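Local coordinates for protein azurocidin (Homo sapiens, PDB 1A7S) that binds heparin, kills many Gram-negative bacteria, probably through affinity for their lipopolysaccharide, and attracts monocytes and fibroblasts as a serine protease homolog of neutrophil granules, at residues F203-V206 with A207-R210. Sequence-based numbering, arbitrary orientation.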
ATOM      1  N   PHE A 203       5.474   2.109  -8.234  1.00  7.89           N
ATOM      2  CA  PHE A 203       4.164   1.887  -7.677  1.00  7.44           C
ATOM      3  C   PHE A 203       3.197   1.547  -8.807  1.00  7.50           C
ATOM      4  O   PHE A 203       3.265   2.127  -9.888  1.00  9.23           O
ATOM      5  CB  PHE A 203       3.651   3.199  -6.993  1.00  8.00           C
ATOM      6  CG  PHE A 203       4.452   3.601  -5.798  1.00  7.82           C
ATOM      7  CD1 PHE A 203       5.569   4.358  -5.893  1.00  8.52           C
ATOM      8  CD2 PHE A 203       4.011   3.248  -4.537  1.00  7.98           C
ATOM      9  CE1 PHE A 203       6.321   4.740  -4.821  1.00 10.01           C
ATOM     10  CE2 PHE A 203       4.717   3.642  -3.410  1.00  9.62           C
ATOM     11  CZ  PHE A 203       5.900   4.341  -3.554  1.00  9.51           C
ATOM     12  N   THR A 204       2.312   0.612  -8.584  1.00  7.89           N
ATOM     13  CA  THR A 204       1.243   0.347  -9.570  1.00  7.81           C
ATOM     14  C   THR A 204       0.420   1.584  -9.742  1.00  7.39           C
ATOM     15  O   THR A 204       0.063   2.233  -8.746  1.00  8.03           O
ATOM     16  CB  THR A 204       0.381  -0.808  -9.015  1.00  9.99           C
ATOM     17  OG1 THR A 204       1.290  -1.842  -8.715  1.00 12.65           O
ATOM     18  CG2 THR A 204      -0.705  -1.217 -10.040  1.00 11.93           C
ATOM     19  N   ARG A 205       0.137   1.968 -10.979  1.00  7.29           N
ATOM     20  CA  ARG A 205      -0.616   3.167 -11.279  1.00  7.67           C
ATOM     21  C   ARG A 205      -2.108   2.918 -11.066  1.00  7.11           C
ATOM     22  O   ARG A 205      -2.800   2.422 -11.935  1.00  8.58           O
ATOM     23  CB  ARG A 205      -0.314   3.611 -12.698  1.00  8.95           C
ATOM     24  CG  ARG A 205      -0.951   4.977 -13.037  1.00 11.08           C
ATOM     25  CD  ARG A 205      -0.609   5.443 -14.495  1.00 16.12           C
ATOM     26  NE  ARG A 205       0.803   5.876 -14.531  1.00 15.76           N
ATOM     27  CZ  ARG A 205       1.235   7.121 -14.379  1.00 15.97           C
ATOM     28  NH1 ARG A 205       0.380   8.081 -13.951  1.00 21.56           N
ATOM     29  NH2 ARG A 205       2.479   7.428 -14.570  1.00 18.20           N
ATOM     30  N   VAL A 206      -2.591   3.279  -9.907  1.00  7.32           N
ATOM     31  CA  VAL A 206      -3.947   2.998  -9.455  1.00  7.66           C
ATOM     32  C   VAL A 206      -4.987   3.500 -10.426  1.00  7.22           C
ATOM     33  O   VAL A 206      -6.005   2.830 -10.682  1.00  7.98           O
ATOM     34  CB  VAL A 206      -4.196   3.492  -8.049  1.00  7.30           C
ATOM     35  CG1 VAL A 206      -5.657   3.318  -7.617  1.00  8.20           C
ATOM     36  CG2 VAL A 206      -3.333   2.755  -7.032  1.00  8.17           C
ATOM     37  N   ALA A 207      -4.783   4.682 -10.970  1.00  7.56           N
ATOM     38  CA  ALA A 207      -5.788   5.280 -11.836  1.00  8.02           C
ATOM     39  C   ALA A 207      -6.093   4.458 -13.085  1.00  7.56           C
ATOM     40  O   ALA A 207      -7.157   4.611 -13.680  1.00  8.62           O
ATOM     41  CB  ALA A 207      -5.407   6.689 -12.220  1.00  8.74           C
ATOM     42  N   LEU A 208      -5.182   3.587 -13.475  1.00  8.07           N
ATOM     43  CA  LEU A 208      -5.462   2.717 -14.640  1.00  8.39           C
ATOM     44  C   LEU A 208      -6.524   1.689 -14.322  1.00  8.07           C
ATOM     45  O   LEU A 208      -7.072   1.079 -15.239  1.00 10.11           O
ATOM     46  CB  LEU A 208      -4.194   1.992 -15.060  1.00 10.42           C
ATOM     47  CG  LEU A 208      -3.065   2.810 -15.634  1.00 12.56           C
ATOM     48  CD1 LEU A 208      -1.870   1.912 -15.925  1.00 15.08           C
ATOM     49  CD2 LEU A 208      -3.581   3.562 -16.853  1.00 20.31           C
ATOM     50  N   PHE A 209      -6.705   1.394 -13.037  1.00  7.87           N
ATOM     51  CA  PHE A 209      -7.531   0.257 -12.565  1.00  8.39           C
ATOM     52  C   PHE A 209      -8.799   0.723 -11.863  1.00  7.72           C
ATOM     53  O   PHE A 209      -9.498  -0.109 -11.287  1.00  8.02           O
ATOM     54  CB  PHE A 209      -6.704  -0.566 -11.559  1.00  9.52           C
ATOM     55  CG  PHE A 209      -5.485  -1.193 -12.183  1.00 11.57           C
ATOM     56  CD1 PHE A 209      -5.606  -2.452 -12.714  1.00 18.48           C
ATOM     57  CD2 PHE A 209      -4.286  -0.557 -12.188  1.00 11.44           C
ATOM     58  CE1 PHE A 209      -4.531  -2.963 -13.432  1.00 20.86           C
ATOM     59  CE2 PHE A 209      -3.194  -1.069 -12.824  1.00 13.19           C
ATOM     60  CZ  PHE A 209      -3.322  -2.280 -13.476  1.00 18.25           C
ATOM     61  N   ARG A 210      -9.158   2.005 -11.912  1.00  7.61           N
ATOM     62  CA  ARG A 210     -10.322   2.446 -11.117  1.00  7.02           C
ATOM     63  C   ARG A 210     -11.613   1.768 -11.494  1.00  6.82           C
ATOM     64  O   ARG A 210     -12.381   1.368 -10.627  1.00  7.74           O
ATOM     65  CB  ARG A 210     -10.462   3.954 -11.170  1.00  7.22           C
ATOM     66  CG  ARG A 210     -11.671   4.521 -10.490  1.00  7.17           C
ATOM     67  CD  ARG A 210     -11.705   4.244  -8.971  1.00  8.19           C
ATOM     68  NE  ARG A 210     -12.948   4.703  -8.382  1.00  7.90           N
ATOM     69  CZ  ARG A 210     -13.194   5.949  -7.997  1.00  7.34           C
ATOM     70  NH1 ARG A 210     -12.314   6.883  -8.115  1.00  7.74           N
ATOM     71  NH2 ARG A 210     -14.400   6.254  -7.470  1.00  9.97           N
TER
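The ring edge of Phe209 meets the backbone carbonyl of Arg205: CD2 of Phe209 lies 3.3 Å from O of Arg205, close to the ring plane. That carbonyl also accepts a hydrogen bond from N of Leu208 (3.1 Å, N-H...O 153°), the donor standing above the carbonyl plane. One residue on, N of Phe209 bonds to O of Val206 at 2.8 Å. Two successive i to i+3 bonds are the signature of a short 3-10 segment, here joining the strand to helix 210-218, with Phe209 at the N-cap position. The packed side is buried: CG2 of Thr204 comes obliquely to CE2 of Phe209 at 3.7 Å, the two side chains crossing at about a right angle, while Asn88 and Leu90 also touch the ring. The solvent side holds exposed Leu208 and partly exposed Arg205. CG of Leu208 lies 3.8 Å from CD of Arg205, whose chain runs extended from CB to CD and turns only at chi3 (-74°), beyond this hydrocarbon contact, where NE bonds to O of Asn158. Two directional backbone bonds therefore define the turn, whereas the hydrocarbon contacts are non-directional, in the link from the second barrel of the trypsin fold to its C-terminal helix.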